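Local coordinates for prohead core protein protease (Enterobacteria phage T4, PDB 5JBL) that cleaves prohead proteins as a serine protease, activated by its own cleavage once the prohead is assembled, to clear space in the capsid for phage DNA, at residues G138-G141 and P142-L146; T167-N170 and E171-I175. The protein carries 3 engineered substitutions. All blocks are in the same frame, centred on the assembly; numbering follows the deposited sequence.

Contact 1. Residues G138-G141 and P142-L146; sequences GDHG and PGDKL
Asp139 and Asp144 each turn a carboxylate onto backbone N-H groups of the other's segment. Asp139 works on the first turn of helix 142-151. Asp139 OD2 takes Gly143 N on the syn lone pair (2.9 Å). Asp139 OD1 takes Asp144 N at 3.0 Å, on the syn side. Gly141 N reaches Asp139 OD1 from the other face of the plane, at 2.9 Å, and this closes an Asx turn. The Asp139 carboxylate is bent back to all three by chi1 of 65°, which sets CG between backbone N and carbonyl carbon. Asp144 OD1 accepts from Gly138 N at 2.8 Å, nearly straight at the hydrogen but tilted out of the carboxylate plane. Asp144 OD2 is met from above its plane by His140 N (2.9 Å).

Gly141 is the N-cap residue, and Gly141 O receives Lys145 N at 3.0 Å. The loop and helix start belong to the homomultimerization region of the pentamer.

The two carboxylates, probably both charged, come close: Asp139 OD1 is 3.5 Å from Asp144 OD2, with their planes 87° apart. The N-H donors, and Lys145 of a neighbouring subunit at Asp139 OD2, probably offset this. The His140 ring meets His140 of two neighbouring subunits edge-to-face.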
loop_
_atom_site.group_PDB
_atom_site.type_symbol
_atom_site.label_atom_id
_atom_site.label_comp_id
_atom_site.label_asym_id
_atom_site.label_seq_id
_atom_site.Cartn_x
_atom_site.Cartn_y
_atom_site.Cartn_z
ATOM N N GLY C 138 4.861 14.027 3.754
ATOM C CA GLY C 138 4.424 14.149 2.375
ATOM C C GLY C 138 4.685 12.936 1.509
ATOM O O GLY C 138 4.506 13.015 0.288
ATOM N N ASP C 139 5.095 11.816 2.093
ATOM C CA ASP C 139 5.512 10.662 1.311
ATOM C C ASP C 139 4.406 9.647 1.091
ATOM O O ASP C 139 4.624 8.684 0.354
ATOM C CB ASP C 139 6.708 9.970 1.985
ATOM C CG ASP C 139 6.359 9.362 3.336
ATOM O OD1 ASP C 139 5.293 9.687 3.900
ATOM O OD2 ASP C 139 7.162 8.538 3.841
ATOM N N HIS C 140 3.235 9.842 1.710
ATOM C CA HIS C 140 2.161 8.851 1.711
ATOM C C HIS C 140 2.676 7.477 2.118
ATOM O O HIS C 140 2.176 6.455 1.653
ATOM C CB HIS C 140 1.444 8.792 0.357
ATOM C CG HIS C 140 0.802 10.088 -0.034
ATOM N ND1 HIS C 140 -0.442 10.470 0.426
ATOM C CD2 HIS C 140 1.238 11.102 -0.818
ATOM C CE1 HIS C 140 -0.749 11.656 -0.068
ATOM N NE2 HIS C 140 0.253 12.061 -0.826
ATOM N N GLY C 141 3.657 7.445 3.016
ATOM C CA GLY C 141 4.243 6.203 3.445
ATOM C C GLY C 141 4.590 6.251 4.917
ATOM O O GLY C 141 3.878 6.856 5.731
ATOM N N PRO C 142 5.704 5.615 5.283
ATOM C CA PRO C 142 6.074 5.536 6.703
ATOM C C PRO C 142 6.336 6.875 7.353
ATOM O O PRO C 142 6.123 7.008 8.563
ATOM C CB PRO C 142 7.350 4.679 6.683
ATOM C CG PRO C 142 7.205 3.850 5.419
ATOM C CD PRO C 142 6.556 4.768 4.428
ATOM N N GLY C 143 6.832 7.869 6.621
ATOM C CA GLY C 143 7.031 9.160 7.259
ATOM C C GLY C 143 5.718 9.786 7.703
ATOM O O GLY C 143 5.583 10.268 8.834
ATOM N N ASP C 144 4.734 9.812 6.798
ATOM C CA ASP C 144 3.412 10.328 7.147
ATOM C C ASP C 144 2.758 9.494 8.229
ATOM O O ASP C 144 2.012 10.034 9.049
ATOM C CB ASP C 144 2.506 10.361 5.911
ATOM C CG ASP C 144 2.706 11.602 5.070
ATOM O OD1 ASP C 144 3.229 12.622 5.607
ATOM O OD2 ASP C 144 2.308 11.571 3.876
ATOM N N LYS C 145 3.008 8.181 8.240
ATOM C CA LYS C 145 2.455 7.342 9.297
ATOM C C LYS C 145 3.050 7.724 10.642
ATOM O O LYS C 145 2.325 7.866 11.637
ATOM C CB LYS C 145 2.718 5.862 8.994
ATOM C CG LYS C 145 2.177 4.873 10.034
ATOM C CD LYS C 145 0.678 4.838 10.013
ATOM C CE LYS C 145 0.097 3.903 11.047
ATOM N NZ LYS C 145 -0.967 4.655 11.763
ATOM N N LEU C 146 4.379 7.857 10.700
ATOM C CA LEU C 146 5.028 8.294 11.934
ATOM C C LEU C 146 4.508 9.663 12.367
ATOM O O LEU C 146 4.150 9.863 13.535
ATOM C CB LEU C 146 6.540 8.323 11.735
ATOM C CG LEU C 146 7.389 8.912 12.865
ATOM C CD1 LEU C 146 7.171 8.172 14.190
ATOM C CD2 LEU C 146 8.834 8.813 12.430
#

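Contact 2. Residues T167-N170 and E171-I175; sequences TDTN and EGYRI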
loop_
_atom_site.group_PDB
_atom_site.type_symbol
_atom_site.label_atom_id
_atom_site.label_comp_id
_atom_site.label_asym_id
_atom_site.label_seq_id
_atom_site.Cartn_x
_atom_site.Cartn_y
_atom_site.Cartn_z
ATOM N N THR C 167 31.277 -9.894 23.895
ATOM C CA THR C 167 31.994 -10.738 24.836
ATOM C C THR C 167 31.113 -10.916 26.059
ATOM O O THR C 167 30.563 -9.939 26.574
ATOM C CB THR C 167 33.345 -10.135 25.240
ATOM O OG1 THR C 167 34.216 -10.104 24.106
ATOM C CG2 THR C 167 34.008 -10.953 26.361
ATOM N N ASP C 168 30.983 -12.153 26.518
ATOM C CA ASP C 168 30.229 -12.412 27.732
ATOM C C ASP C 168 31.086 -12.109 28.949
ATOM O O ASP C 168 32.309 -12.258 28.930
ATOM C CB ASP C 168 29.747 -13.863 27.777
ATOM C CG ASP C 168 28.477 -14.039 28.600
ATOM O OD1 ASP C 168 28.137 -13.131 29.388
ATOM O OD2 ASP C 168 27.820 -15.094 28.467
ATOM N N THR C 169 30.428 -11.669 30.015
ATOM C CA THR C 169 31.113 -11.295 31.239
ATOM C C THR C 169 30.844 -12.269 32.368
ATOM O O THR C 169 31.507 -12.177 33.407
ATOM C CB THR C 169 30.698 -9.890 31.693
ATOM O OG1 THR C 169 29.320 -9.907 32.089
ATOM C CG2 THR C 169 30.907 -8.868 30.585
ATOM N N ASN C 170 29.895 -13.191 32.193
ATOM C CA ASN C 170 29.456 -14.113 33.241
ATOM C C ASN C 170 28.815 -13.369 34.409
ATOM O O ASN C 170 28.622 -13.936 35.486
ATOM C CB ASN C 170 30.623 -14.987 33.737
ATOM C CG ASN C 170 31.275 -15.787 32.619
ATOM O OD1 ASN C 170 30.671 -16.039 31.575
ATOM N ND2 ASN C 170 32.530 -16.148 32.817
ATOM N N GLU C 171 28.434 -12.112 34.188
ATOM C CA GLU C 171 27.751 -11.301 35.187
ATOM C C GLU C 171 26.384 -10.864 34.692
ATOM O O GLU C 171 25.816 -9.898 35.210
ATOM C CB GLU C 171 28.606 -10.090 35.562
ATOM C CG GLU C 171 29.793 -10.470 36.415
ATOM C CD GLU C 171 30.700 -9.305 36.719
ATOM O OE1 GLU C 171 30.229 -8.147 36.675
ATOM O OE2 GLU C 171 31.885 -9.556 37.026
ATOM N N GLY C 172 25.848 -11.563 33.700
ATOM C CA GLY C 172 24.537 -11.255 33.186
ATOM C C GLY C 172 24.497 -10.230 32.084
ATOM O O GLY C 172 23.405 -9.750 31.756
ATOM N N TYR C 173 25.642 -9.848 31.514
ATOM C CA TYR C 173 25.602 -8.935 30.376
ATOM C C TYR C 173 26.793 -9.185 29.455
ATOM O O TYR C 173 27.717 -9.941 29.768
ATOM C CB TYR C 173 25.527 -7.455 30.816
ATOM C CG TYR C 173 26.768 -6.871 31.474
ATOM C CD1 TYR C 173 27.692 -6.139 30.733
ATOM C CD2 TYR C 173 26.988 -7.014 32.837
ATOM C CE1 TYR C 173 28.814 -5.591 31.328
ATOM C CE2 TYR C 173 28.108 -6.466 33.446
ATOM C CZ TYR C 173 29.018 -5.757 32.682
ATOM O OH TYR C 173 30.129 -5.211 33.274
ATOM N N ARG C 174 26.712 -8.581 28.276
ATOM C CA ARG C 174 27.714 -8.676 27.230
ATOM C C ARG C 174 28.323 -7.308 26.966
ATOM O O ARG C 174 27.663 -6.280 27.118
ATOM C CB ARG C 174 27.112 -9.248 25.935
ATOM C CG ARG C 174 27.143 -10.772 25.811
ATOM C CD ARG C 174 26.390 -11.530 26.875
ATOM N NE ARG C 174 24.966 -11.229 26.960
ATOM C CZ ARG C 174 24.196 -11.636 27.963
ATOM N NH1 ARG C 174 24.732 -12.342 28.955
ATOM N NH2 ARG C 174 22.909 -11.329 27.986
ATOM N N ILE C 175 29.596 -7.303 26.582
ATOM C CA ILE C 175 30.305 -6.080 26.216
ATOM C C ILE C 175 30.515 -6.095 24.709
ATOM O O ILE C 175 30.936 -7.113 24.146
ATOM C CB ILE C 175 31.650 -5.967 26.951
ATOM C CG1 ILE C 175 31.432 -5.935 28.467
ATOM C CG2 ILE C 175 32.406 -4.720 26.497
ATOM C CD1 ILE C 175 32.725 -5.966 29.275
#
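Tyr173 O is gripped twice by Thr169, once through the backbone and once through the side chain. Thr169 OG1 donates to Tyr173 O at 2.8 Å, from above the carbonyl plane. Thr169 N reaches Tyr173 O at 3.2 Å. This is the end of a beta hairpin, where strand 157-168 turns back into strand 174-176. Thr169 OG1 also accepts Glu171 N at 3.2 Å, so one hydroxyl bonds across the turn to Tyr173 and to Glu171 within it.

The strands pair antiparallel below the turn. Thr167 and Ile175 form the hydrogen-bonded pair, with Thr167 N to Ile175 O and Ile175 N to Thr167 O both 2.8 Å. Asp168 and Arg174 form the next, non-hydrogen-bonded pair. Their side chains run side by side. Asp168 OD1 lies at the guanidinium edge, 3.5 Å from Arg174 NH1, in a long salt bridge. The same OD1 takes weak bonds from the backbone N of Thr169 and of Asn170. Arg174 backbone bonds to Lys73 and Leu75 join the hairpin to strand 74-75.

Apolar contacts gather around Thr169. With chi1 of 67°, its OG1 faces the Tyr173 carbonyl, while CG2 is anti to its own carbonyl carbon. Thr169 CG2 meets Ile175 CG1 at 3.7 Å. Thr169 CG2 also makes a CH-pi contact over a face of the Tyr173 ring, 4.2 Å from its centroid and 21° off the ring normal.

Overall arrangement
The two contacts lie on opposite sides of the chain's centre. Their centres are about 39 Å apart and their nearest atoms about 28 Å, so they do not touch. They come in series along the chain. Contact 1 starts helix 142-151 after strand 128-135. The chain then enters strand 157-168, and contact 2 turns it back into strand 174-176 of the mixed sheet. Contact 1 faces neighbouring subunits of the pentamer. Contact 2 is at the surface and touches no other chain of the assembly. This is consistent with one end of the subunit serving pentamer assembly, where the multimerization region lies, while the other carries a hairpin tip.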